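Local coordinates for protein C alpha-dehydrogenase (Sphingobium sp. SYK-6, PDB 4YAC) that is a short-chain dehydrogenase/reductase that binds NADH and probably serves as the Calpha-dehydrogenase of lignin beta-aryl ether breakdown, at residues A[102-105]-A[106-109]. Residues are numbered along the deposited sequence; the frame is centred on the assembly and turned at random.
Sequences KATF and DDWD
Thr104 OG1 is gripped by two groups: the amide of Asp107, whose N lies 2.9 Å from OG1, and a water whose O lies 2.8 Å from OG1. Chi1 of 70° sets OG1 between the backbone N and carbonyl carbon of Thr104, where it can accept from the amide three residues on. The return bond runs from Thr104 N to Asp107 OD2 at 3.0 Å, nearly straight at 169°, yet the amide meets OD2 from above the carboxylate plane, 42° out of it. The two direct bonds, side chain to backbone in each direction, make a capping box, with Thr104 as N-cap of helix 105-133, the long helix that follows strand 87-90 in the Rossmann-type fold of this dehydrogenase. The same water donates to Asp107 OD1, bridging hydroxyl and carboxylate. The Asp107 carboxylate, close to the helix N-terminus, is probably stabilised there as an anion. An alanine in place of Asp107 would probably leave Thr104 N without its acceptor and take away the carboxylate that the bridging water donates to. The i to i+4 bonds of the helix start with Trp108 N to Thr104 O (3.1 Å) and Asp109 N to Phe105 O (2.9 Å). Ala103 CB approaches the Trp108 indole obliquely, 4.0 Å from NE1, and both side chains also pack on Ile156 of helix 155-174. Asp109 OD1 forms a salt bridge with Arg68 of the second subunit, and Phe105 packs on the same arginine.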
ATOM      1  N   LYS A 102      -2.256 -19.620   5.718  1.00 32.98           N
ATOM      2  CA  LYS A 102      -2.155 -20.048   7.117  1.00 37.71           C
ATOM      3  C   LYS A 102      -2.126 -18.867   8.087  1.00 33.04           C
ATOM      4  O   LYS A 102      -2.037 -19.060   9.297  1.00 52.65           O
ATOM      5  CB  LYS A 102      -0.903 -20.906   7.339  1.00 38.47           C
ATOM      6  CG  LYS A 102      -0.883 -22.230   6.574  1.00 48.37           C
ATOM      7  CD  LYS A 102      -2.147 -23.054   6.790  1.00 56.84           C
ATOM      8  CE  LYS A 102      -2.075 -24.380   6.049  1.00 67.05           C
ATOM      9  NZ  LYS A 102      -3.414 -25.018   5.921  1.00 67.49           N
ATOM     10  N   ALA A 103      -2.201 -17.649   7.557  1.00 31.41           N
ATOM     11  CA  ALA A 103      -2.192 -16.458   8.401  1.00 32.75           C
ATOM     12  C   ALA A 103      -3.461 -16.399   9.244  1.00 34.00           C
ATOM     13  O   ALA A 103      -4.541 -16.758   8.771  1.00 38.50           O
ATOM     14  CB  ALA A 103      -2.060 -15.204   7.551  1.00 33.86           C
ATOM     15  N   THR A 104      -3.322 -15.968  10.496  1.00 31.69           N
ATOM     16  CA  THR A 104      -4.469 -15.781  11.379  1.00 31.99           C
ATOM     17  C   THR A 104      -4.862 -14.315  11.379  1.00 31.75           C
ATOM     18  O   THR A 104      -4.096 -13.464  10.933  1.00 27.09           O
ATOM     19  CB  THR A 104      -4.177 -16.232  12.828  1.00 29.52           C
ATOM     20  OG1 THR A 104      -3.245 -15.333  13.442  1.00 32.68           O
ATOM     21  CG2 THR A 104      -3.619 -17.648  12.852  1.00 36.18           C
ATOM     22  N   PHE A 105      -6.059 -14.016  11.866  1.00 30.12           N
ATOM     23  CA  PHE A 105      -6.475 -12.626  11.982  1.00 25.14           C
ATOM     24  C   PHE A 105      -5.600 -11.918  13.018  1.00 24.96           C
ATOM     25  O   PHE A 105      -5.335 -10.725  12.892  1.00 29.16           O
ATOM     26  CB  PHE A 105      -7.958 -12.516  12.348  1.00 27.92           C
ATOM     27  CG  PHE A 105      -8.890 -12.733  11.184  1.00 25.75           C
ATOM     28  CD1 PHE A 105      -8.799 -11.945  10.049  1.00 26.88           C
ATOM     29  CD2 PHE A 105      -9.869 -13.712  11.232  1.00 29.85           C
ATOM     30  CE1 PHE A 105      -9.655 -12.134   8.983  1.00 30.77           C
ATOM     31  CE2 PHE A 105     -10.729 -13.902  10.169  1.00 30.83           C
ATOM     32  CZ  PHE A 105     -10.621 -13.113   9.044  1.00 30.28           C
ATOM     33  N   ASP A 106      -5.136 -12.647  14.033  1.00 25.70           N
ATOM     34  CA  ASP A 106      -4.238 -12.044  15.014  1.00 28.25           C
ATOM     35  C   ASP A 106      -2.910 -11.669  14.347  1.00 35.41           C
ATOM     36  O   ASP A 106      -2.319 -10.634  14.683  1.00 31.33           O
ATOM     37  CB  ASP A 106      -3.987 -12.986  16.204  1.00 29.57           C
ATOM     38  CG  ASP A 106      -5.207 -13.139  17.111  1.00 37.83           C
ATOM     39  OD1 ASP A 106      -6.180 -12.371  16.956  1.00 37.10           O
ATOM     40  OD2 ASP A 106      -5.187 -14.028  17.991  1.00 39.81           O
ATOM     41  N   ASP A 107      -2.447 -12.500  13.411  1.00 53.64           N
ATOM     42  CA  ASP A 107      -1.225 -12.208  12.656  1.00 31.94           C
ATOM     43  C   ASP A 107      -1.388 -10.906  11.878  1.00 27.31           C
ATOM     44  O   ASP A 107      -0.507 -10.046  11.886  1.00 29.78           O
ATOM     45  CB  ASP A 107      -0.874 -13.338  11.677  1.00 40.08           C
ATOM     46  CG  ASP A 107      -0.457 -14.625  12.368  1.00 49.57           C
ATOM     47  OD1 ASP A 107       0.031 -14.563  13.515  1.00 48.68           O
ATOM     48  OD2 ASP A 107      -0.607 -15.702  11.740  1.00 38.47           O
ATOM     49  N   TRP A 108      -2.520 -10.783  11.189  1.00 25.19           N
ATOM     50  CA  TRP A 108      -2.830  -9.582  10.423  1.00 28.33           C
ATOM     51  C   TRP A 108      -2.896  -8.340  11.309  1.00 27.83           C
ATOM     52  O   TRP A 108      -2.247  -7.327  11.029  1.00 24.40           O
ATOM     53  CB  TRP A 108      -4.161  -9.752   9.686  1.00 33.62           C
ATOM     54  CG  TRP A 108      -4.052 -10.391   8.334  1.00 25.85           C
ATOM     55  CD1 TRP A 108      -4.415 -11.666   7.991  1.00 25.77           C
ATOM     56  CD2 TRP A 108      -3.582  -9.774   7.132  1.00 24.52           C
ATOM     57  NE1 TRP A 108      -4.183 -11.878   6.655  1.00 26.87           N
ATOM     58  CE2 TRP A 108      -3.670 -10.730   6.106  1.00 26.34           C
ATOM     59  CE3 TRP A 108      -3.081  -8.504   6.825  1.00 22.04           C
ATOM     60  CZ2 TRP A 108      -3.281 -10.462   4.798  1.00 29.40           C
ATOM     61  CZ3 TRP A 108      -2.694  -8.244   5.522  1.00 29.78           C
ATOM     62  CH2 TRP A 108      -2.796  -9.215   4.528  1.00 36.88           C
ATOM     63  N   ASP A 109      -3.677  -8.421  12.383  1.00 25.07           N
ATOM     64  CA  ASP A 109      -3.922  -7.263  13.235  1.00 28.53           C
ATOM     65  C   ASP A 109      -2.645  -6.742  13.894  1.00 25.58           C
ATOM     66  O   ASP A 109      -2.433  -5.534  13.964  1.00 25.84           O
ATOM     67  CB  ASP A 109      -4.954  -7.602  14.314  1.00 25.66           C
ATOM     68  CG  ASP A 109      -6.353  -7.803  13.750  1.00 29.07           C
ATOM     69  OD1 ASP A 109      -6.625  -7.344  12.623  1.00 26.81           O
ATOM     70  OD2 ASP A 109      -7.187  -8.414  14.445  1.00 30.12           O
TER
HETATM   71  O   HOH W   1      -1.665 -15.901  15.701  1.00 41.46           O